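PDB 3FOT: trichothecene 15-O-acetyltransferase TRI3 from Fusarium sporotrichioides, which transfers an acetyl group to the 15-hydroxyl of trichothecene intermediates during biosynthesis of T-2 toxin and related mycotoxins. Local coordinates for residues L68-F78 / L161-I172. Sequence-based numbering, arbitrary orientation.
Sequences LLTLQNLKEMF and LLSDVSTDSTPI
Leu71, in the first turn of helix 71-88, lays its CD2 methyl against the end of strand 158-163, 3.9 Å from Ser163 CB, while CD1 touches Val165 CG2 in the loop beyond as the two side chains slide past each other in opposite directions. The contact illustrates how a helix beginning is fitted against a sheet in the alpha/beta fold of a BAHD-type acyltransferase: a capping box on one side, a loop on the other. Residues 161-163 of the strand run nearly antiparallel to the first turns of the helix, 71-78, and Leu161 sends CD1 against the next turn, 3.8 Å from Leu74 CB, obliquely beside the Phe78 ring. Val127 of the neighbouring strand 125-129 packs on both Leu71 and Leu161. Leu74 and Ile172 meet tip to tip, CD1 to CD1 at 3.5 Å; with chi1 at -68°, CG1 of Ile172 stands anti to its carbonyl carbon, and CD1 also rests against the Thr70 carbonyl carbon.

The helix end itself is closed by reciprocal bonds: Asn73 N gives to Thr70 OG1, and Thr70 N gives to Asn73 OD1 from above the carbonyl plane. Asp168 O takes Gln72 N in its carbonyl plane at 2.8 Å, and a water accepts from Leu71 N and donates to Thr167 O and Thr170 O, tying the first turn to the type I turn 167-170. Before the cap, Ile172 N bonds to Leu69 O at 2.8 Å. At the outer edge, another water donates to both Gln72 OE1 (2.6 Å) and Asp168 OD1, bridging an amide and a carboxylate turned 67° apart.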
# COMPACT_ATOMS: atom_id res chain seq x y z
N LEU A 68 2.95 4.76 32.98
CA LEU A 68 1.68 4.07 33.05
C LEU A 68 0.88 4.22 31.76
O LEU A 68 0.41 5.32 31.45
CB LEU A 68 0.86 4.63 34.22
CG LEU A 68 -0.52 4.09 34.52
CD1 LEU A 68 -0.54 2.58 34.55
CD2 LEU A 68 -0.93 4.67 35.87
N LEU A 69 0.71 3.12 31.04
CA LEU A 69 -0.07 3.13 29.81
C LEU A 69 -1.39 2.41 30.01
O LEU A 69 -1.44 1.36 30.66
CB LEU A 69 0.71 2.44 28.70
CG LEU A 69 2.07 3.06 28.34
CD1 LEU A 69 2.73 2.19 27.26
CD2 LEU A 69 1.90 4.52 27.89
N THR A 70 -2.45 2.99 29.46
CA THR A 70 -3.73 2.28 29.40
C THR A 70 -4.30 2.47 28.00
O THR A 70 -3.86 3.33 27.28
CB THR A 70 -4.79 2.79 30.41
OG1 THR A 70 -5.19 4.13 30.06
CG2 THR A 70 -4.24 2.74 31.86
N LEU A 71 -5.30 1.67 27.63
CA LEU A 71 -5.93 1.93 26.32
C LEU A 71 -6.57 3.31 26.28
O LEU A 71 -6.45 4.04 25.28
CB LEU A 71 -6.94 0.83 25.95
CG LEU A 71 -6.32 -0.55 25.69
CD1 LEU A 71 -7.47 -1.60 25.71
CD2 LEU A 71 -5.62 -0.59 24.37
N GLN A 72 -7.22 3.70 27.39
CA GLN A 72 -7.81 5.04 27.48
C GLN A 72 -6.77 6.19 27.30
O GLN A 72 -6.98 7.12 26.51
CB GLN A 72 -8.63 5.16 28.78
CG GLN A 72 -9.18 6.57 29.06
CD GLN A 72 -10.25 6.63 30.18
OE1 GLN A 72 -11.24 5.90 30.14
NE2 GLN A 72 -10.07 7.52 31.13
N ASN A 73 -5.62 6.12 27.99
CA ASN A 73 -4.66 7.19 27.82
C ASN A 73 -3.87 7.11 26.51
O ASN A 73 -3.48 8.15 25.97
CB ASN A 73 -3.82 7.50 29.10
CG ASN A 73 -2.74 6.47 29.40
OD1 ASN A 73 -2.36 5.67 28.56
ND2 ASN A 73 -2.23 6.51 30.64
N LEU A 74 -3.75 5.90 25.93
CA LEU A 74 -3.15 5.78 24.59
C LEU A 74 -4.04 6.44 23.54
O LEU A 74 -3.56 7.15 22.64
CB LEU A 74 -2.85 4.32 24.23
CG LEU A 74 -1.60 3.74 24.94
CD1 LEU A 74 -1.55 2.21 24.82
CD2 LEU A 74 -0.32 4.39 24.37
N LYS A 75 -5.35 6.22 23.67
CA LYS A 75 -6.31 6.84 22.77
C LYS A 75 -6.17 8.35 22.92
O LYS A 75 -6.11 9.08 21.92
CB LYS A 75 -7.72 6.39 23.11
CG LYS A 75 -8.83 7.18 22.38
CD LYS A 75 -10.14 6.38 22.36
CE LYS A 75 -11.35 7.29 22.25
NZ LYS A 75 -11.45 8.05 20.97
N GLU A 76 -6.06 8.83 24.15
CA GLU A 76 -5.95 10.29 24.34
C GLU A 76 -4.70 10.85 23.64
O GLU A 76 -4.75 11.87 22.93
CB GLU A 76 -5.97 10.65 25.84
CG GLU A 76 -5.94 12.16 26.06
CD GLU A 76 -5.68 12.58 27.52
OE1 GLU A 76 -5.35 11.73 28.37
OE2 GLU A 76 -5.80 13.81 27.76
N MET A 77 -3.57 10.16 23.81
CA MET A 77 -2.29 10.59 23.20
C MET A 77 -2.35 10.53 21.66
O MET A 77 -1.84 11.42 20.96
CB MET A 77 -1.14 9.71 23.71
CG MET A 77 -0.87 9.80 25.23
SD MET A 77 0.20 8.41 25.69
CE MET A 77 -0.32 8.01 27.32
N PHE A 78 -2.98 9.50 21.12
CA PHE A 78 -3.07 9.37 19.65
C PHE A 78 -4.05 10.37 19.05
O PHE A 78 -3.93 10.76 17.90
CB PHE A 78 -3.40 7.94 19.25
CG PHE A 78 -2.18 7.09 19.08
CD1 PHE A 78 -1.36 7.24 17.95
CD2 PHE A 78 -1.82 6.18 20.05
CE1 PHE A 78 -0.20 6.46 17.81
CE2 PHE A 78 -0.66 5.40 19.93
CZ PHE A 78 0.14 5.53 18.81
N LEU A 161 -6.79 0.49 18.69
CA LEU A 161 -5.74 0.08 19.65
C LEU A 161 -6.31 -1.09 20.43
O LEU A 161 -7.41 -1.00 20.98
CB LEU A 161 -5.40 1.23 20.62
CG LEU A 161 -5.19 2.65 20.05
CD1 LEU A 161 -5.05 3.71 21.15
CD2 LEU A 161 -4.04 2.71 19.08
N LEU A 162 -5.57 -2.18 20.47
CA LEU A 162 -6.05 -3.41 21.06
C LEU A 162 -5.01 -3.89 22.04
O LEU A 162 -3.82 -3.84 21.76
CB LEU A 162 -6.21 -4.47 19.96
CG LEU A 162 -6.91 -4.07 18.65
CD1 LEU A 162 -6.84 -5.22 17.65
CD2 LEU A 162 -8.35 -3.65 18.93
N SER A 163 -5.45 -4.38 23.19
CA SER A 163 -4.51 -5.00 24.12
C SER A 163 -5.29 -5.98 24.98
O SER A 163 -6.44 -5.72 25.33
CB SER A 163 -3.77 -3.98 25.01
OG SER A 163 -2.66 -4.59 25.69
N ASP A 164 -4.64 -7.09 25.33
CA ASP A 164 -5.29 -8.15 26.11
C ASP A 164 -5.27 -7.80 27.60
O ASP A 164 -4.52 -8.39 28.39
CB ASP A 164 -4.62 -9.49 25.86
CG ASP A 164 -5.43 -10.65 26.41
OD1 ASP A 164 -6.59 -10.45 26.85
OD2 ASP A 164 -4.89 -11.77 26.41
N VAL A 165 -6.11 -6.85 27.97
CA VAL A 165 -6.27 -6.40 29.35
C VAL A 165 -7.76 -6.42 29.65
O VAL A 165 -8.56 -6.54 28.73
CB VAL A 165 -5.66 -4.99 29.57
CG1 VAL A 165 -4.14 -5.03 29.47
CG2 VAL A 165 -6.27 -3.94 28.60
N SER A 166 -8.14 -6.30 30.93
CA SER A 166 -9.54 -6.41 31.32
C SER A 166 -10.39 -5.24 30.85
O SER A 166 -11.48 -5.43 30.32
CB SER A 166 -9.67 -6.59 32.83
OG SER A 166 -9.11 -7.83 33.22
N THR A 167 -9.88 -4.03 31.04
CA THR A 167 -10.65 -2.83 30.75
C THR A 167 -9.74 -1.77 30.12
O THR A 167 -8.54 -1.94 30.08
CB THR A 167 -11.27 -2.21 32.04
OG1 THR A 167 -10.25 -1.53 32.79
CG2 THR A 167 -11.92 -3.28 32.92
N ASP A 168 -10.34 -0.67 29.69
CA ASP A 168 -9.56 0.40 29.05
C ASP A 168 -8.76 1.26 30.02
O ASP A 168 -7.99 2.12 29.58
CB ASP A 168 -10.44 1.25 28.12
CG ASP A 168 -11.59 1.92 28.83
OD1 ASP A 168 -11.60 2.01 30.08
OD2 ASP A 168 -12.51 2.37 28.09
N SER A 169 -8.95 1.03 31.34
CA SER A 169 -8.14 1.72 32.35
C SER A 169 -7.18 0.77 33.07
O SER A 169 -6.48 1.17 34.01
CB SER A 169 -9.03 2.48 33.35
OG SER A 169 -9.93 1.58 33.97
N THR A 170 -7.13 -0.49 32.61
CA THR A 170 -6.16 -1.44 33.12
C THR A 170 -4.74 -1.06 32.65
O THR A 170 -4.52 -0.92 31.44
CB THR A 170 -6.51 -2.87 32.63
OG1 THR A 170 -7.84 -3.21 33.06
CG2 THR A 170 -5.50 -3.90 33.16
N PRO A 171 -3.78 -0.92 33.58
CA PRO A 171 -2.40 -0.66 33.15
C PRO A 171 -1.89 -1.79 32.26
O PRO A 171 -2.09 -2.99 32.56
CB PRO A 171 -1.62 -0.60 34.47
CG PRO A 171 -2.64 -0.31 35.53
CD PRO A 171 -3.89 -1.00 35.06
N ILE A 172 -1.26 -1.40 31.16
CA ILE A 172 -0.75 -2.37 30.21
C ILE A 172 0.57 -2.89 30.79
O ILE A 172 1.48 -2.12 31.04
CB ILE A 172 -0.59 -1.75 28.81
CG1 ILE A 172 -1.99 -1.42 28.22
CG2 ILE A 172 0.19 -2.71 27.89
CD1 ILE A 172 -1.93 -0.34 27.19
O HOH W 1 1.81 0.50 31.84
O HOH W 2 -6.06 -0.55 29.23
O HOH W 3 -12.26 4.21 31.80